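Local coordinates for uncharacterized protein (Leptotrichia buccalis, PDB 3T8K), which is of unknown function but has an ankyrin-repeat fold of stacked helical hairpins, a scaffold that in many other proteins binds protein partners, at residues 5-10 / 19-24. Numbering follows the deposited sequence.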
loop_
_atom_site.group_PDB
_atom_site.type_symbol
_atom_site.label_atom_id
_atom_site.label_comp_id
_atom_site.label_asym_id
_atom_site.label_seq_id
_atom_site.Cartn_x
_atom_site.Cartn_y
_atom_site.Cartn_z
ATOM N N SER A 5 0.132 -21.204 -14.952
ATOM C CA SER A 5 -0.303 -21.989 -13.807
ATOM C C SER A 5 -0.460 -21.100 -12.577
ATOM O O SER A 5 -1.321 -21.342 -11.734
ATOM C CB SER A 5 0.705 -23.107 -13.520
ATOM O OG SER A 5 0.791 -24.009 -14.611
ATOM N N GLU A 6 0.371 -20.064 -12.493
ATOM C CA GLU A 6 0.403 -19.181 -11.330
ATOM C C GLU A 6 -0.691 -18.117 -11.360
ATOM O O GLU A 6 -1.187 -17.699 -10.312
ATOM C CB GLU A 6 1.779 -18.511 -11.218
ATOM C CG GLU A 6 2.894 -19.462 -10.813
ATOM C CD GLU A 6 4.267 -18.987 -11.254
ATOM O OE1 GLU A 6 4.445 -17.766 -11.472
ATOM O OE2 GLU A 6 5.171 -19.840 -11.389
ATOM N N TYR A 7 -1.066 -17.677 -12.560
ATOM C CA TYR A 7 -2.045 -16.602 -12.700
ATOM C C TYR A 7 -3.191 -17.018 -13.621
ATOM O O TYR A 7 -2.971 -17.479 -14.738
ATOM C CB TYR A 7 -1.366 -15.334 -13.227
ATOM C CG TYR A 7 -0.127 -14.965 -12.435
ATOM C CD1 TYR A 7 -0.237 -14.505 -11.134
ATOM C CD2 TYR A 7 1.150 -15.112 -12.976
ATOM C CE1 TYR A 7 0.886 -14.162 -10.388
ATOM C CE2 TYR A 7 2.289 -14.774 -12.230
ATOM C CZ TYR A 7 2.145 -14.309 -10.938
ATOM O OH TYR A 7 3.247 -13.965 -10.180
ATOM N N ARG A 8 -4.415 -16.850 -13.139
ATOM C CA ARG A 8 -5.602 -17.249 -13.893
ATOM C C ARG A 8 -6.108 -16.107 -14.783
ATOM O O ARG A 8 -6.784 -16.341 -15.777
ATOM C CB ARG A 8 -6.687 -17.711 -12.920
ATOM C CG ARG A 8 -8.078 -17.819 -13.512
ATOM C CD ARG A 8 -8.050 -18.598 -14.803
ATOM N NE ARG A 8 -7.924 -20.031 -14.612
ATOM C CZ ARG A 8 -7.439 -20.853 -15.540
ATOM N NH1 ARG A 8 -7.006 -20.362 -16.699
ATOM N NH2 ARG A 8 -7.366 -22.157 -15.305
ATOM N N THR A 9 -5.781 -14.869 -14.425
ATOM C CA THR A 9 -6.236 -13.706 -15.191
ATOM C C THR A 9 -5.088 -12.735 -15.460
ATOM O O THR A 9 -4.056 -12.785 -14.788
ATOM C CB THR A 9 -7.314 -12.926 -14.424
ATOM O OG1 THR A 9 -6.731 -12.386 -13.233
ATOM C CG2 THR A 9 -8.473 -13.835 -14.057
ATOM N N VAL A 10 -5.263 -11.853 -16.442
ATOM C CA VAL A 10 -4.236 -10.849 -16.740
ATOM C C VAL A 10 -4.052 -9.915 -15.547
ATOM O O VAL A 10 -2.929 -9.539 -15.202
ATOM C CB VAL A 10 -4.585 -10.020 -17.998
ATOM C CG1 VAL A 10 -3.475 -8.998 -18.302
ATOM C CG2 VAL A 10 -4.781 -10.935 -19.187
ATOM N N TYR A 19 7.176 -8.730 -15.866
ATOM C CA TYR A 19 6.729 -8.287 -17.177
ATOM C C TYR A 19 6.489 -9.515 -18.055
ATOM O O TYR A 19 5.476 -9.616 -18.759
ATOM C CB TYR A 19 7.796 -7.387 -17.806
ATOM C CG TYR A 19 7.492 -6.946 -19.224
ATOM C CD1 TYR A 19 6.329 -6.247 -19.523
ATOM C CD2 TYR A 19 8.386 -7.196 -20.253
ATOM C CE1 TYR A 19 6.053 -5.841 -20.817
ATOM C CE2 TYR A 19 8.123 -6.787 -21.544
ATOM C CZ TYR A 19 6.956 -6.111 -21.822
ATOM O OH TYR A 19 6.693 -5.708 -23.115
ATOM N N GLU A 20 7.424 -10.456 -18.001
ATOM C CA GLU A 20 7.323 -11.676 -18.814
ATOM C C GLU A 20 6.094 -12.517 -18.459
ATOM O O GLU A 20 5.435 -13.080 -19.347
ATOM C CB GLU A 20 8.588 -12.524 -18.678
ATOM C CG GLU A 20 9.811 -11.928 -19.363
ATOM C CD GLU A 20 10.332 -10.679 -18.665
ATOM O OE1 GLU A 20 10.169 -10.561 -17.428
ATOM O OE2 GLU A 20 10.907 -9.813 -19.360
ATOM N N ASP A 21 5.802 -12.622 -17.165
ATOM C CA ASP A 21 4.606 -13.326 -16.704
ATOM C C ASP A 21 3.360 -12.658 -17.265
ATOM O O ASP A 21 2.432 -13.327 -17.740
ATOM C CB ASP A 21 4.492 -13.297 -15.178
ATOM C CG ASP A 21 5.543 -14.143 -14.481
ATOM O OD1 ASP A 21 6.071 -15.095 -15.092
ATOM O OD2 ASP A 21 5.837 -13.844 -13.300
ATOM N N PHE A 22 3.333 -11.332 -17.175
ATOM C CA PHE A 22 2.195 -10.561 -17.654
ATOM C C PHE A 22 1.996 -10.764 -19.145
ATOM O O PHE A 22 0.866 -10.938 -19.605
ATOM C CB PHE A 22 2.351 -9.066 -17.364
ATOM C CG PHE A 22 1.497 -8.206 -18.248
ATOM C CD1 PHE A 22 0.168 -7.974 -17.937
ATOM C CD2 PHE A 22 2.010 -7.669 -19.420
ATOM C CE1 PHE A 22 -0.630 -7.206 -18.774
ATOM C CE2 PHE A 22 1.215 -6.900 -20.250
ATOM C CZ PHE A 22 -0.107 -6.676 -19.926
ATOM N N LEU A 23 3.089 -10.724 -19.904
ATOM C CA LEU A 23 3.017 -10.986 -21.341
ATOM C C LEU A 23 2.414 -12.348 -21.645
ATOM O O LEU A 23 1.584 -12.469 -22.547
ATOM C CB LEU A 23 4.395 -10.898 -21.997
ATOM C CG LEU A 23 5.038 -9.525 -22.190
ATOM C CD1 LEU A 23 6.273 -9.667 -23.076
ATOM C CD2 LEU A 23 4.056 -8.538 -22.799
ATOM N N GLU A 24 2.837 -13.373 -20.907
ATOM C CA GLU A 24 2.300 -14.712 -21.109
ATOM C C GLU A 24 0.780 -14.686 -20.978
ATOM O O GLU A 24 0.082 -15.250 -21.813
ATOM C CB GLU A 24 2.867 -15.709 -20.102
ATOM C CG GLU A 24 4.329 -16.061 -20.285
ATOM C CD GLU A 24 4.643 -17.452 -19.749
ATOM O OE1 GLU A 24 3.968 -18.417 -20.178
ATOM O OE2 GLU A 24 5.553 -17.576 -18.894
HETATM O O HOH W 1 5.849 -14.546 -10.918
#
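Tyr7 and Asp21 both turn their first torsion so that CG stands beside the backbone N (chi1 -51° and -70°), which sends the phenol and the carboxylate towards each other. Asp21 OD2 lies at the edge of the tyrosine ring, near its plane, 3.8 Å from Tyr7 CE2, with the carboxylate plane turned 49° from the ring. One water completes the join: it donates to Asp21 OD2 at a short 2.5 Å and sits 2.8 Å from Tyr7 OH, within the ring plane. Tyrosine suits this place because its ring can pack on helix 10-16, against Ala12, Ala13 and Leu16, while its hydroxyl meets the water. Asp21, in the first turn of helix 19-28, reaches back with OD2 to accept from Thr18 N, just before the helix; a short acidic side chain suits that place. Glu6 OE1 lies 4.5 Å from Asp21 OD2, and the like charge may raise either group's proton affinity. The other pair is apolar and buried: Val10 sets its compact CG1 methyl, anti to the backbone N, against the CD1-CE1 side of the Phe22 ring, 3.4 Å from Phe22 CE1. Phe22 has a flat ring large enough to touch Val10 and still reach Ile57, Phe60 and Leu61 of helix 51-63. The contact thus ties the turn after helix 2-6 and the start of helix 10-16 to helix 19-28, at the N-terminal end of the repeat stack.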